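Local coordinates for uncharacterized peptidase Lmo0363 (Listeria monocytogenes, PDB 3L4E), which is probably a serine peptidase of the S51 (peptidase E-like) family, hydrolysing peptide bonds, although its substrate is not known, at residues G87-R99 and A121-Q134. Residues are numbered along the deposited sequence; the frame is centred on the assembly and turned at random.
Sequences GGNTFFLLQELKR and AGAVITSPNIAYIQ. With SO4 (sulfate ion), chain C.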
loop_
_atom_site.group_PDB
_atom_site.type_symbol
_atom_site.label_atom_id
_atom_site.label_comp_id
_atom_site.label_asym_id
_atom_site.label_seq_id
_atom_site.Cartn_x
_atom_site.Cartn_y
_atom_site.Cartn_z
ATOM N N GLY A 87 -0.103 -5.992 -0.788
ATOM C CA GLY A 87 -1.253 -6.370 0.010
ATOM C C GLY A 87 -0.907 -7.397 1.074
ATOM O O GLY A 87 0.226 -7.864 1.167
ATOM N N GLY A 88 -1.892 -7.738 1.896
ATOM C CA GLY A 88 -1.726 -8.725 2.944
ATOM C C GLY A 88 -2.558 -8.314 4.141
ATOM O O GLY A 88 -3.605 -7.678 3.984
ATOM N N ASN A 89 -2.105 -8.671 5.339
ATOM C CA ASN A 89 -2.826 -8.297 6.547
ATOM C C ASN A 89 -2.452 -6.881 6.972
ATOM O O ASN A 89 -1.299 -6.619 7.351
ATOM C CB ASN A 89 -2.555 -9.294 7.669
ATOM C CG ASN A 89 -3.412 -9.034 8.880
ATOM O OD1 ASN A 89 -3.201 -8.055 9.599
ATOM N ND2 ASN A 89 -4.390 -9.904 9.114
ATOM N N THR A 90 -3.423 -5.968 6.905
ATOM C CA THR A 90 -3.152 -4.562 7.197
ATOM C C THR A 90 -2.689 -4.354 8.634
ATOM O O THR A 90 -1.843 -3.504 8.895
ATOM C CB THR A 90 -4.379 -3.654 6.940
ATOM O OG1 THR A 90 -4.926 -3.934 5.652
ATOM C CG2 THR A 90 -3.993 -2.165 7.004
ATOM N N PHE A 91 -3.250 -5.117 9.570
ATOM C CA PHE A 91 -2.891 -4.941 10.975
ATOM C C PHE A 91 -1.449 -5.363 11.251
ATOM O O PHE A 91 -0.716 -4.665 11.942
ATOM C CB PHE A 91 -3.890 -5.647 11.891
ATOM C CG PHE A 91 -5.272 -5.092 11.778
ATOM C CD1 PHE A 91 -5.671 -4.020 12.559
ATOM C CD2 PHE A 91 -6.171 -5.620 10.859
ATOM C CE1 PHE A 91 -6.942 -3.493 12.434
ATOM C CE2 PHE A 91 -7.443 -5.100 10.734
ATOM C CZ PHE A 91 -7.827 -4.036 11.518
ATOM N N PHE A 92 -1.032 -6.484 10.682
ATOM C CA PHE A 92 0.351 -6.914 10.857
ATOM C C PHE A 92 1.317 -5.906 10.238
ATOM O O PHE A 92 2.342 -5.559 10.840
ATOM C CB PHE A 92 0.583 -8.299 10.265
ATOM C CG PHE A 92 1.964 -8.813 10.499
ATOM C CD1 PHE A 92 2.367 -9.192 11.773
ATOM C CD2 PHE A 92 2.877 -8.886 9.460
ATOM C CE1 PHE A 92 3.648 -9.650 12.003
ATOM C CE2 PHE A 92 4.157 -9.344 9.679
ATOM C CZ PHE A 92 4.548 -9.725 10.953
ATOM N N LEU A 93 0.983 -5.432 9.040
ATOM C CA LEU A 93 1.769 -4.393 8.379
ATOM C C LEU A 93 1.939 -3.151 9.258
ATOM O O LEU A 93 3.061 -2.683 9.488
ATOM C CB LEU A 93 1.131 -4.023 7.040
ATOM C CG LEU A 93 1.723 -2.838 6.271
ATOM C CD1 LEU A 93 3.165 -3.089 5.843
ATOM C CD2 LEU A 93 0.836 -2.514 5.067
ATOM N N LEU A 94 0.833 -2.606 9.751
ATOM C CA LEU A 94 0.903 -1.394 10.567
ATOM C C LEU A 94 1.670 -1.664 11.859
ATOM O O LEU A 94 2.466 -0.839 12.310
ATOM C CB LEU A 94 -0.499 -0.872 10.883
ATOM C CG LEU A 94 -0.556 0.460 11.634
ATOM C CD1 LEU A 94 0.170 1.548 10.861
ATOM C CD2 LEU A 94 -2.015 0.861 11.917
ATOM N N GLN A 95 1.433 -2.831 12.442
ATOM C CA GLN A 95 2.138 -3.233 13.648
ATOM C C GLN A 95 3.650 -3.179 13.464
ATOM O O GLN A 95 4.364 -2.624 14.291
ATOM C CB GLN A 95 1.713 -4.638 14.068
ATOM C CG GLN A 95 2.469 -5.169 15.261
ATOM C CD GLN A 95 1.999 -6.546 15.627
ATOM O OE1 GLN A 95 0.979 -6.699 16.293
ATOM N NE2 GLN A 95 2.715 -7.566 15.159
ATOM N N GLU A 96 4.140 -3.753 12.369
ATOM C CA GLU A 96 5.579 -3.809 12.141
ATOM C C GLU A 96 6.159 -2.438 11.781
ATOM O O GLU A 96 7.269 -2.097 12.207
ATOM C CB GLU A 96 5.912 -4.873 11.094
ATOM C CG GLU A 96 5.508 -6.281 11.541
ATOM C CD GLU A 96 6.141 -6.681 12.881
ATOM O OE1 GLU A 96 7.382 -6.716 12.975
ATOM O OE2 GLU A 96 5.397 -6.959 13.843
ATOM N N LEU A 97 5.404 -1.643 11.027
ATOM C CA LEU A 97 5.822 -0.276 10.739
ATOM C C LEU A 97 5.943 0.564 12.012
ATOM O O LEU A 97 6.899 1.323 12.169
ATOM C CB LEU A 97 4.864 0.392 9.756
ATOM C CG LEU A 97 4.876 -0.116 8.310
ATOM C CD1 LEU A 97 3.763 0.547 7.518
ATOM C CD2 LEU A 97 6.220 0.127 7.624
ATOM N N LYS A 98 4.981 0.437 12.922
ATOM C CA LYS A 98 5.061 1.182 14.176
ATOM C C LYS A 98 6.180 0.673 15.092
ATOM O O LYS A 98 6.910 1.471 15.699
ATOM C CB LYS A 98 3.724 1.160 14.922
ATOM C CG LYS A 98 2.616 1.934 14.247
ATOM C CD LYS A 98 1.410 2.043 15.174
ATOM C CE LYS A 98 0.305 2.889 14.564
ATOM N NZ LYS A 98 -0.815 3.096 15.528
ATOM N N ARG A 99 6.317 -0.648 15.195
ATOM C CA ARG A 99 7.323 -1.248 16.069
ATOM C C ARG A 99 8.733 -0.761 15.754
ATOM O O ARG A 99 9.558 -0.580 16.652
ATOM C CB ARG A 99 7.301 -2.778 15.981
ATOM C CG ARG A 99 8.478 -3.413 16.722
ATOM C CD ARG A 99 8.560 -4.926 16.576
ATOM N NE ARG A 99 8.841 -5.377 15.214
ATOM C CZ ARG A 99 10.056 -5.487 14.680
ATOM N NH1 ARG A 99 11.135 -5.151 15.373
ATOM N NH2 ARG A 99 10.193 -5.921 13.435
ATOM N N ALA A 121 -3.784 -3.604 1.521
ATOM C CA ALA A 121 -3.267 -3.227 2.850
ATOM C C ALA A 121 -2.358 -1.986 2.780
ATOM O O ALA A 121 -2.405 -1.108 3.655
ATOM C CB ALA A 121 -2.508 -4.390 3.488
ATOM N N GLY A 122 -1.530 -1.911 1.741
ATOM C CA GLY A 122 -0.613 -0.791 1.591
ATOM C C GLY A 122 -1.324 0.510 1.256
ATOM O O GLY A 122 -0.804 1.598 1.526
ATOM N N ALA A 123 -2.512 0.404 0.666
ATOM C CA ALA A 123 -3.380 1.573 0.488
ATOM C C ALA A 123 -4.150 1.901 1.766
ATOM O O ALA A 123 -4.321 3.070 2.118
ATOM C CB ALA A 123 -4.366 1.349 -0.660
ATOM N N VAL A 124 -4.632 0.870 2.451
ATOM C CA VAL A 124 -5.428 1.095 3.647
ATOM C C VAL A 124 -4.634 1.885 4.698
ATOM O O VAL A 124 -5.197 2.758 5.373
ATOM C CB VAL A 124 -5.979 -0.236 4.223
ATOM C CG1 VAL A 124 -6.663 -0.019 5.575
ATOM C CG2 VAL A 124 -6.945 -0.877 3.240
ATOM N N ILE A 125 -3.336 1.601 4.840
ATOM C CA ILE A 125 -2.552 2.309 5.868
ATOM C C ILE A 125 -2.312 3.800 5.583
ATOM O O ILE A 125 -1.790 4.515 6.445
ATOM C CB ILE A 125 -1.192 1.616 6.208
ATOM C CG1 ILE A 125 -0.268 1.594 4.992
ATOM C CG2 ILE A 125 -1.410 0.219 6.761
ATOM C CD1 ILE A 125 1.165 1.225 5.360
ATOM N N THR A 126 -2.692 4.280 4.399
ATOM C CA THR A 126 -2.612 5.720 4.129
ATOM C C THR A 126 -3.739 6.497 4.817
ATOM O O THR A 126 -3.665 7.714 4.943
ATOM C CB THR A 126 -2.637 6.062 2.622
ATOM O OG1 THR A 126 -3.915 5.725 2.066
ATOM C CG2 THR A 126 -1.537 5.333 1.866
ATOM N N SER A 127 -4.773 5.785 5.264
ATOM C CA SER A 127 -5.917 6.403 5.937
ATOM C C SER A 127 -5.578 6.869 7.348
ATOM O O SER A 127 -4.512 6.557 7.877
ATOM C CB SER A 127 -7.069 5.405 6.016
ATOM O OG SER A 127 -6.786 4.388 6.966
ATOM N N PRO A 128 -6.494 7.619 7.971
ATOM C CA PRO A 128 -6.253 8.035 9.360
ATOM C C PRO A 128 -6.217 6.865 10.343
ATOM O O PRO A 128 -5.483 6.925 11.323
ATOM C CB PRO A 128 -7.458 8.934 9.667
ATOM C CG PRO A 128 -7.926 9.416 8.316
ATOM C CD PRO A 128 -7.690 8.261 7.394
ATOM N N ASN A 129 -6.999 5.821 10.092
ATOM C CA ASN A 129 -7.181 4.745 11.068
ATOM C C ASN A 129 -7.736 3.506 10.373
ATOM O O ASN A 129 -8.683 3.604 9.590
ATOM C CB ASN A 129 -8.118 5.217 12.195
ATOM C CG ASN A 129 -8.455 4.118 13.186
ATOM O OD1 ASN A 129 -9.241 3.220 12.886
ATOM N ND2 ASN A 129 -7.872 4.191 14.380
ATOM N N ILE A 130 -7.149 2.344 10.643
ATOM C CA ILE A 130 -7.483 1.145 9.871
ATOM C C ILE A 130 -8.536 0.239 10.511
ATOM O O ILE A 130 -8.749 -0.880 10.053
ATOM C CB ILE A 130 -6.229 0.306 9.533
ATOM C CG1 ILE A 130 -5.590 -0.264 10.809
ATOM C CG2 ILE A 130 -5.224 1.153 8.778
ATOM C CD1 ILE A 130 -4.486 -1.283 10.540
ATOM N N ALA A 131 -9.199 0.714 11.559
ATOM C CA ALA A 131 -10.201 -0.108 12.224
ATOM C C ALA A 131 -11.248 -0.636 11.244
ATOM O O ALA A 131 -11.706 -1.770 11.371
ATOM C CB ALA A 131 -10.866 0.662 13.370
ATOM N N TYR A 132 -11.605 0.181 10.256
ATOM C CA TYR A 132 -12.665 -0.168 9.315
ATOM C C TYR A 132 -12.369 -1.417 8.483
ATOM O O TYR A 132 -13.281 -1.996 7.886
ATOM C CB TYR A 132 -12.972 1.014 8.388
ATOM C CG TYR A 132 -11.876 1.337 7.379
ATOM C CD1 TYR A 132 -11.946 0.877 6.069
ATOM C CD2 TYR A 132 -10.782 2.115 7.737
ATOM C CE1 TYR A 132 -10.953 1.179 5.145
ATOM C CE2 TYR A 132 -9.787 2.423 6.831
ATOM C CZ TYR A 132 -9.875 1.954 5.532
ATOM O OH TYR A 132 -8.882 2.274 4.631
ATOM N N ILE A 133 -11.104 -1.832 8.437
ATOM C CA ILE A 133 -10.723 -2.963 7.598
ATOM C C ILE A 133 -10.755 -4.302 8.351
ATOM O O ILE A 133 -10.459 -5.349 7.775
ATOM C CB ILE A 133 -9.336 -2.729 6.915
ATOM C CG1 ILE A 133 -9.283 -3.371 5.522
ATOM C CG2 ILE A 133 -8.189 -3.215 7.788
ATOM C CD1 ILE A 133 -10.238 -2.751 4.528
ATOM N N GLN A 134 -11.144 -4.274 9.626
ATOM C CA GLN A 134 -11.061 -5.468 10.471
ATOM C C GLN A 134 -11.947 -6.653 10.065
ATOM O O GLN A 134 -11.690 -7.783 10.487
ATOM C CB GLN A 134 -11.300 -5.120 11.945
ATOM C CG GLN A 134 -12.680 -4.581 12.250
ATOM C CD GLN A 134 -12.758 -4.004 13.643
ATOM O OE1 GLN A 134 -12.960 -2.803 13.817
ATOM N NE2 GLN A 134 -12.577 -4.856 14.648
HETATM S S SO4 C . -6.349 -12.760 7.417
HETATM O O1 SO4 C . -5.943 -13.263 8.725
HETATM O O2 SO4 C . -6.219 -13.816 6.421
HETATM O O3 SO4 C . -7.736 -12.321 7.492
HETATM O O4 SO4 C . -5.502 -11.627 7.043
HETATM O O HOH W 1 -4.449 -6.565 1.448
#
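One water takes two backbone N-H groups, one from each side of the contact: it accepts from Gly-88 N at 2.8 Å and from Ala-121 N at 3.0 Å. Just beside it, the methyl of Ala-121 fits against the start of helix 90-100, with its CB 3.5 Å from Gly-88 O and 3.3 Å from Thr-90 OG1. That hydroxyl is hydrogen-bonded to the carboxylate of Asp-137 (OD2). Chi1 of -49° sets OG1 of Thr-90 beside the backbone N and turns CG2 anti to it, where CG2 packs among CG1 of Val-124, CG2 of Ile-125 and CD1 of Ile-130. Ala-121 directly follows Ser-120, probably the nucleophile of a charge relay with His-161, at the turn between strand 115-119 and helix 121-124; the Gly-118, Ser-120, Gly-122 pattern is consistent with a nucleophile elbow, and Gly-87 sits close to that serine. Helix 90-100 packs by its first turns on this short helix and on the chain that follows it, as far as Gln-134. Ile-130 lays its CD1 over one face of the Phe-91 ring, a CH-pi contact 4.0 Å from the centroid, and the same methyl also touches CD2 of Leu-94. CG2 of Ile-133 meets Phe-91 CE2 obliquely, while CA of Gln-134 comes up at the ring edge. Farther along the helix, Leu-93 and Leu-97 cross Ile-125 at about a right angle; the Leu-97 CD1 to Ile-125 CD1 approach, 3.4 Å, is tight for two methyls. At the helix start Asn-89 is the N-cap: its OD1 accepts from Phe-92 N at 2.9 Å, while ND2 donates to Ser-138 O and to a sulfate probably from the crystallisation liquor.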